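Local coordinates for putative uncharacterized protein (PDB 3PGB) that is a copper- and topaquinone-dependent amine oxidase that probably oxidises primary amines, at residues W100-A105 with N138-D143; P144-I149 with G175-V180. All blocks are in the same frame, centred on the assembly; numbering follows the deposited sequence.

Interaction 1: W100-A105 with N138-D143; sequences WDNTIA and NRATTD. With NAG (2-acetamido-2-deoxy-beta-D-glucopyranose), chain B; BMA (beta-D-mannopyranose), chain C; NAG (2-acetamido-2-deoxy-beta-D-glucopyranose), chain D; MAN (alpha-D-mannopyranose), chain E.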
loop_
_atom_site.group_PDB
_atom_site.type_symbol
_atom_site.label_atom_id
_atom_site.label_comp_id
_atom_site.label_asym_id
_atom_site.label_seq_id
_atom_site.Cartn_x
_atom_site.Cartn_y
_atom_site.Cartn_z
ATOM N N TRP A 100 -23.215 -32.081 29.544
ATOM C CA TRP A 100 -22.620 -32.603 30.782
ATOM C C TRP A 100 -21.756 -33.843 30.554
ATOM O O TRP A 100 -21.643 -34.708 31.426
ATOM C CB TRP A 100 -23.723 -32.877 31.815
ATOM C CG TRP A 100 -24.303 -31.613 32.394
ATOM C CD1 TRP A 100 -25.286 -30.839 31.854
ATOM C CD2 TRP A 100 -23.922 -30.981 33.621
ATOM N NE1 TRP A 100 -25.544 -29.763 32.671
ATOM C CE2 TRP A 100 -24.720 -29.829 33.763
ATOM C CE3 TRP A 100 -22.986 -31.281 34.616
ATOM C CZ2 TRP A 100 -24.609 -28.972 34.857
ATOM C CZ3 TRP A 100 -22.875 -30.428 35.706
ATOM C CH2 TRP A 100 -23.683 -29.291 35.818
ATOM N N ASP A 101 -21.132 -33.902 29.383
ATOM C CA ASP A 101 -20.324 -35.042 28.974
ATOM C C ASP A 101 -18.886 -34.591 28.751
ATOM O O ASP A 101 -18.568 -33.411 28.898
ATOM C CB ASP A 101 -20.901 -35.643 27.690
ATOM C CG ASP A 101 -22.317 -36.188 27.877
ATOM O OD1 ASP A 101 -22.507 -37.094 28.711
ATOM O OD2 ASP A 101 -23.249 -35.719 27.188
ATOM N N ASN A 102 -18.012 -35.534 28.419
ATOM C CA ASN A 102 -16.645 -35.216 28.008
ATOM C C ASN A 102 -16.499 -35.498 26.516
ATOM O O ASN A 102 -16.722 -36.627 26.065
ATOM C CB ASN A 102 -15.631 -36.046 28.792
ATOM C CG ASN A 102 -15.761 -35.868 30.291
ATOM O OD1 ASN A 102 -16.028 -34.770 30.780
ATOM N ND2 ASN A 102 -15.568 -36.951 31.030
ATOM N N THR A 103 -16.130 -34.477 25.748
ATOM C CA THR A 103 -16.058 -34.620 24.301
ATOM C C THR A 103 -14.697 -34.201 23.760
ATOM O O THR A 103 -13.915 -33.540 24.452
ATOM C CB THR A 103 -17.175 -33.813 23.612
ATOM O OG1 THR A 103 -16.981 -32.415 23.862
ATOM N N ILE A 104 -14.430 -34.603 22.518
ATOM C CA ILE A 104 -13.179 -34.296 21.828
ATOM C C ILE A 104 -13.366 -33.010 21.018
ATOM O O ILE A 104 -14.044 -33.010 19.993
ATOM C CB ILE A 104 -12.749 -35.456 20.893
ATOM C CG1 ILE A 104 -12.577 -36.749 21.683
ATOM C CG2 ILE A 104 -11.449 -35.129 20.172
ATOM C CD1 ILE A 104 -12.321 -37.956 20.816
ATOM N N ALA A 105 -12.768 -31.921 21.486
ATOM C CA ALA A 105 -12.879 -30.636 20.803
ATOM C C ALA A 105 -11.980 -30.580 19.568
ATOM O O ALA A 105 -12.339 -29.964 18.569
ATOM C CB ALA A 105 -12.544 -29.483 21.760
ATOM N N ASN A 138 -14.107 -31.087 28.797
ATOM C CA ASN A 138 -14.611 -31.850 29.939
ATOM C C ASN A 138 -15.747 -31.122 30.636
ATOM O O ASN A 138 -15.503 -30.188 31.385
ATOM C CB ASN A 138 -13.487 -32.118 30.937
ATOM C CG ASN A 138 -12.481 -33.106 30.418
ATOM O OD1 ASN A 138 -12.842 -34.207 30.019
ATOM N ND2 ASN A 138 -11.207 -32.725 30.422
ATOM N N ARG A 139 -16.980 -31.551 30.382
ATOM C CA ARG A 139 -18.155 -30.937 31.000
ATOM C C ARG A 139 -18.939 -31.888 31.915
ATOM O O ARG A 139 -20.058 -31.582 32.321
ATOM C CB ARG A 139 -19.065 -30.342 29.924
ATOM C CG ARG A 139 -18.426 -29.194 29.162
ATOM C CD ARG A 139 -19.436 -28.469 28.292
ATOM N NE ARG A 139 -19.704 -29.177 27.047
ATOM C CZ ARG A 139 -20.505 -28.726 26.089
ATOM N NH1 ARG A 139 -21.132 -27.561 26.230
ATOM N NH2 ARG A 139 -20.684 -29.439 24.984
ATOM N N ALA A 140 -18.338 -33.021 32.265
ATOM C CA ALA A 140 -18.907 -33.922 33.270
ATOM C C ALA A 140 -18.436 -33.486 34.653
ATOM O O ALA A 140 -17.737 -34.226 35.344
ATOM C CB ALA A 140 -18.478 -35.353 32.989
ATOM N N THR A 141 -18.823 -32.279 35.049
ATOM C CA THR A 141 -18.256 -31.624 36.227
ATOM C C THR A 141 -18.883 -30.235 36.409
ATOM O O THR A 141 -19.322 -29.617 35.442
ATOM C CB THR A 141 -16.714 -31.489 36.085
ATOM O OG1 THR A 141 -16.187 -30.640 37.111
ATOM C CG2 THR A 141 -16.344 -30.920 34.712
ATOM N N THR A 142 -18.929 -29.747 37.647
ATOM C CA THR A 142 -19.372 -28.381 37.909
ATOM C C THR A 142 -18.223 -27.375 37.759
ATOM O O THR A 142 -18.445 -26.174 37.833
ATOM C CB THR A 142 -20.027 -28.245 39.302
ATOM O OG1 THR A 142 -19.116 -28.679 40.323
ATOM C CG2 THR A 142 -21.317 -29.071 39.368
ATOM N N ASP A 143 -17.004 -27.861 37.546
ATOM C CA ASP A 143 -15.880 -27.006 37.157
ATOM C C ASP A 143 -15.354 -27.449 35.788
ATOM O O ASP A 143 -14.250 -27.969 35.694
ATOM C CB ASP A 143 -14.759 -27.066 38.209
ATOM C CG ASP A 143 -15.093 -26.288 39.479
ATOM O OD1 ASP A 143 -16.094 -25.537 39.491
ATOM O OD2 ASP A 143 -14.342 -26.421 40.473
HETATM C C1 NAG B . -22.606 -37.594 33.808
HETATM C C2 NAG B . -24.113 -37.749 33.661
HETATM C C3 NAG B . -24.782 -36.388 33.676
HETATM C C4 NAG B . -24.344 -35.646 34.932
HETATM C C5 NAG B . -22.820 -35.589 35.017
HETATM C C6 NAG B . -22.341 -34.888 36.286
HETATM C C7 NAG B . -24.649 -39.800 32.439
HETATM C C8 NAG B . -24.985 -40.412 31.107
HETATM N N2 NAG B . -24.446 -38.478 32.449
HETATM O O3 NAG B . -26.179 -36.557 33.683
HETATM O O4 NAG B . -24.906 -34.351 34.938
HETATM O O5 NAG B . -22.318 -36.910 35.004
HETATM O O6 NAG B . -20.940 -34.710 36.238
HETATM O O7 NAG B . -24.572 -40.511 33.449
HETATM C C1 BMA C . -25.883 -34.225 35.984
HETATM C C2 BMA C . -26.237 -32.754 36.121
HETATM C C3 BMA C . -27.343 -32.546 37.144
HETATM C C4 BMA C . -28.517 -33.485 36.857
HETATM C C5 BMA C . -27.990 -34.921 36.774
HETATM C C6 BMA C . -29.086 -35.974 36.572
HETATM O O2 BMA C . -26.666 -32.262 34.868
HETATM O O3 BMA C . -27.730 -31.199 37.016
HETATM O O4 BMA C . -29.496 -33.379 37.867
HETATM O O5 BMA C . -27.048 -34.978 35.718
HETATM O O6 BMA C . -29.537 -36.003 35.234
HETATM C C1 NAG D . -18.287 -40.310 32.630
HETATM C C2 NAG D . -18.470 -39.932 34.096
HETATM C C3 NAG D . -19.937 -39.816 34.474
HETATM C C4 NAG D . -20.641 -38.886 33.495
HETATM C C5 NAG D . -20.398 -39.354 32.060
HETATM C C6 NAG D . -21.027 -38.384 31.064
HETATM C C7 NAG D . -16.935 -40.611 35.868
HETATM C C8 NAG D . -16.343 -41.768 36.616
HETATM N N2 NAG D . -17.811 -40.926 34.917
HETATM O O3 NAG D . -20.033 -39.300 35.782
HETATM O O4 NAG D . -22.022 -38.905 33.778
HETATM O O5 NAG D . -19.013 -39.433 31.799
HETATM O O6 NAG D . -20.597 -38.653 29.754
HETATM O O7 NAG D . -16.610 -39.458 36.158
HETATM C C1 MAN E . -28.154 -30.590 38.246
HETATM C C2 MAN E . -28.602 -29.188 37.854
HETATM C C3 MAN E . -27.371 -28.371 37.456
HETATM C C4 MAN E . -26.369 -28.377 38.598
HETATM C C5 MAN E . -25.995 -29.810 38.957
HETATM C C6 MAN E . -25.051 -29.812 40.155
HETATM O O2 MAN E . -29.310 -28.596 38.920
HETATM O O3 MAN E . -27.713 -27.051 37.095
HETATM O O4 MAN E . -25.219 -27.666 38.213
HETATM O O5 MAN E . -27.161 -30.551 39.262
HETATM O O6 MAN E . -24.761 -31.124 40.577
#
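Trp100 lays its indole beside Thr141 and Thr142, with sugars of the attached glycan round it. Over one face sits O2 of the mannose BMA, 3.2 Å above the plane and over the ring centre. Near the ring plane, MAN O4 and Thr142 CG2 lie at the edge. Trp100 CZ3 comes 3.7 Å from Thr141 O. Trp100 CG stands anti to the carbonyl carbon (chi1 -72°), which brings it 3.5 Å from BMA O2. Arg267 adds a cation-pi contact to the indole and bonds to the carbonyls of Arg139 and Thr141. Asp101 OD1 accepts a hydrogen bond from O6 of the chain D NAG, 2.7 Å away.

The backbones meet by Arg139 N to Asp101 O, 2.9 Å, a bent bond. Trp100 CA also touches Arg139 O at 3.2 Å, a CA-H...O contact. The Asn102 amide lies nearly perpendicular to that of Asn138, their planes 85° apart. Asn102 OD1 accepts from Ala140 N at 3.3 Å, while its ND2 bonds to Asn90 O. Ala140 centres an inverse gamma turn. Thr141 OG1 accepts from Asp143 N in an ST turn.

Asn102 and Asn138 form an antiparallel non-hydrogen-bonded pair. It joins the start of strand 102-110 to the end of strand 131-138, and the turn then leads into strand 145-152. Farther along strand 102-110, Ile104 packs on helix 73-84.

Interaction 2: P144-I149 with G175-V180; sequences PYFADI and GQVRNV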
loop_
_atom_site.group_PDB
_atom_site.type_symbol
_atom_site.label_atom_id
_atom_site.label_comp_id
_atom_site.label_asym_id
_atom_site.label_seq_id
_atom_site.Cartn_x
_atom_site.Cartn_y
_atom_site.Cartn_z
ATOM N N PRO A 144 -16.150 -27.243 34.721
ATOM C CA PRO A 144 -15.771 -27.683 33.376
ATOM C C PRO A 144 -14.487 -27.034 32.870
ATOM O O PRO A 144 -14.188 -25.898 33.233
ATOM C CB PRO A 144 -16.962 -27.261 32.514
ATOM C CG PRO A 144 -17.688 -26.237 33.304
ATOM C CD PRO A 144 -17.471 -26.583 34.725
ATOM N N TYR A 145 -13.733 -27.765 32.052
ATOM C CA TYR A 145 -12.425 -27.298 31.598
ATOM C C TYR A 145 -11.999 -27.891 30.257
ATOM O O TYR A 145 -12.457 -28.963 29.863
ATOM C CB TYR A 145 -11.358 -27.594 32.657
ATOM C CG TYR A 145 -11.176 -29.057 32.976
ATOM C CD1 TYR A 145 -10.121 -29.785 32.432
ATOM C CD2 TYR A 145 -12.053 -29.714 33.832
ATOM C CE1 TYR A 145 -9.950 -31.137 32.736
ATOM C CE2 TYR A 145 -11.898 -31.060 34.134
ATOM C CZ TYR A 145 -10.850 -31.765 33.587
ATOM O OH TYR A 145 -10.702 -33.092 33.898
ATOM N N PHE A 146 -11.125 -27.162 29.564
ATOM C CA PHE A 146 -10.513 -27.634 28.325
ATOM C C PHE A 146 -9.176 -28.250 28.686
ATOM O O PHE A 146 -8.515 -27.781 29.597
ATOM C CB PHE A 146 -10.322 -26.484 27.333
ATOM C CG PHE A 146 -11.610 -25.963 26.751
ATOM C CD1 PHE A 146 -12.344 -26.736 25.867
ATOM C CD2 PHE A 146 -12.079 -24.704 27.081
ATOM C CE1 PHE A 146 -13.529 -26.269 25.329
ATOM C CE2 PHE A 146 -13.264 -24.227 26.545
ATOM C CZ PHE A 146 -13.992 -25.011 25.669
ATOM N N ALA A 147 -8.788 -29.307 27.983
ATOM C CA ALA A 147 -7.562 -30.028 28.308
ATOM C C ALA A 147 -6.707 -30.292 27.066
ATOM O O ALA A 147 -7.095 -31.074 26.199
ATOM C CB ALA A 147 -7.902 -31.341 29.008
ATOM N N ASP A 148 -5.549 -29.635 26.997
ATOM C CA ASP A 148 -4.549 -29.917 25.972
ATOM C C ASP A 148 -3.707 -31.132 26.380
ATOM O O ASP A 148 -3.078 -31.128 27.444
ATOM C CB ASP A 148 -3.625 -28.706 25.765
ATOM C CG ASP A 148 -4.323 -27.535 25.096
ATOM O OD1 ASP A 148 -4.388 -26.448 25.711
ATOM O OD2 ASP A 148 -4.791 -27.686 23.948
ATOM N N ILE A 149 -3.687 -32.161 25.532
ATOM C CA ILE A 149 -2.885 -33.373 25.783
ATOM C C ILE A 149 -2.077 -33.773 24.534
ATOM O O ILE A 149 -2.342 -33.278 23.441
ATOM C CB ILE A 149 -3.777 -34.563 26.256
ATOM C CG1 ILE A 149 -4.779 -34.968 25.175
ATOM C CG2 ILE A 149 -4.536 -34.191 27.512
ATOM C CD1 ILE A 149 -5.645 -36.153 25.550
ATOM N N GLY A 175 -1.899 -28.186 31.007
ATOM C CA GLY A 175 -2.679 -27.967 29.790
ATOM C C GLY A 175 -4.162 -27.706 29.999
ATOM O O GLY A 175 -4.948 -27.796 29.057
ATOM N N GLN A 176 -4.551 -27.364 31.224
ATOM C CA GLN A 176 -5.965 -27.187 31.553
ATOM C C GLN A 176 -6.328 -25.723 31.739
ATOM O O GLN A 176 -5.575 -24.953 32.334
ATOM C CB GLN A 176 -6.315 -27.959 32.822
ATOM C CG GLN A 176 -6.094 -29.458 32.720
ATOM C CD GLN A 176 -6.349 -30.162 34.036
ATOM O OE1 GLN A 176 -6.539 -29.522 35.070
ATOM N NE2 GLN A 176 -6.348 -31.489 34.006
ATOM N N VAL A 177 -7.486 -25.346 31.215
ATOM C CA VAL A 177 -8.033 -24.013 31.412
ATOM C C VAL A 177 -9.543 -24.173 31.523
ATOM O O VAL A 177 -10.121 -25.066 30.899
ATOM C CB VAL A 177 -7.657 -23.060 30.251
ATOM C CG1 VAL A 177 -8.250 -23.545 28.938
ATOM C CG2 VAL A 177 -8.100 -21.637 30.558
ATOM N N ARG A 178 -10.180 -23.335 32.328
ATOM C CA ARG A 178 -11.611 -23.469 32.551
ATOM C C ARG A 178 -12.389 -23.254 31.261
ATOM O O ARG A 178 -11.904 -22.605 30.330
ATOM C CB ARG A 178 -12.094 -22.482 33.615
ATOM C CG ARG A 178 -12.012 -21.026 33.211
ATOM C CD ARG A 178 -12.575 -20.154 34.294
ATOM N NE ARG A 178 -12.469 -18.737 33.975
ATOM C CZ ARG A 178 -12.882 -17.756 34.773
ATOM N NH1 ARG A 178 -13.435 -18.028 35.953
ATOM N NH2 ARG A 178 -12.742 -16.495 34.395
ATOM N N ASN A 179 -13.594 -23.811 31.215
ATOM C CA ASN A 179 -14.526 -23.566 30.129
ATOM C C ASN A 179 -15.589 -22.614 30.662
ATOM O O ASN A 179 -16.440 -23.002 31.468
ATOM C CB ASN A 179 -15.139 -24.887 29.647
ATOM C CG ASN A 179 -16.100 -24.708 28.477
ATOM O OD1 ASN A 179 -16.531 -23.598 28.165
ATOM N ND2 ASN A 179 -16.442 -25.811 27.832
ATOM N N VAL A 180 -15.526 -21.362 30.218
ATOM C CA VAL A 180 -16.358 -20.296 30.780
ATOM C C VAL A 180 -17.765 -20.242 30.162
ATOM O O VAL A 180 -18.626 -19.508 30.652
ATOM C CB VAL A 180 -15.643 -18.910 30.652
ATOM C CG1 VAL A 180 -15.963 -18.234 29.315
ATOM C CG2 VAL A 180 -16.024 -18.012 31.805
HETATM O O HOH W 1 -8.316 -32.989 35.007
HETATM O O HOH W 2 -6.884 -26.419 27.023
#
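Phe146 and Asn179 pack against each other, and they have the most surface covered in this contact. The outer end of the Phe146 ring meets the Asn179 amide, with CZ 3.4 Å from ND2. The two planes are 24° apart and the side chains cross at a slant. Asn179 CG is anti to its backbone N (chi1 -178°), which brings it beside the ring, 3.5 Å from Phe146 CE2. Neither polar end of this amide depends on the ring: ND2 bonds to Asn137 OD1, and OD1 accepts from Glu181 N. Phe146 also stacks on the ring of Tyr662, and its CB touches Val177 CG1.

Gly175 comes next in buried surface. Its carbonyl O accepts from Asp148 N at 2.8 Å, in an almost straight bond. A water donates to both Gly175 O and Asp148 OD1. The Asp148 carboxylate is held further by His133 and His660. The positive phi of Gly175 (73°) favours glycine.

Between these ends, Phe146 N bonds to Val177 O at 2.7 Å and Val177 N to Phe146 O at 3.1 Å. Beyond the strand ends, Asn179 N bonds to Pro144 O, 3.0 Å, from above the carbonyl plane. The Tyr145 ring and the Gln176 amide lie side by side, pointing the same way. A water 2.6 Å from Tyr145 OH links them, though its bond to Gln176 NE2 is weak.

The whole is an antiparallel beta ladder, with Phe146 and Val177 as its hydrogen-bonded pair. It joins the short strand 176-178 to strand 145-152.

Interactions 1 and 2 come in series along the chain, with residue 143 ending one and 144 beginning the next. Their centres are 9 Å apart. Both belong to the same antiparallel sheet. Interaction 1 lies at the end of the pairing of strands 102-110 and 131-138, and interaction 2 in that of strands 145-152 and 176-178. Strand 131-138 connects them: Asn138 N probably bonds to Tyr145 O, and Asn138 O packs on Pro144 CB. Arg139 CD also reaches Asn179 ND2. The sheet thus carries a glycan-flanked turn at one contact and a buried strand pairing at the other, away from the copper and topaquinone sites.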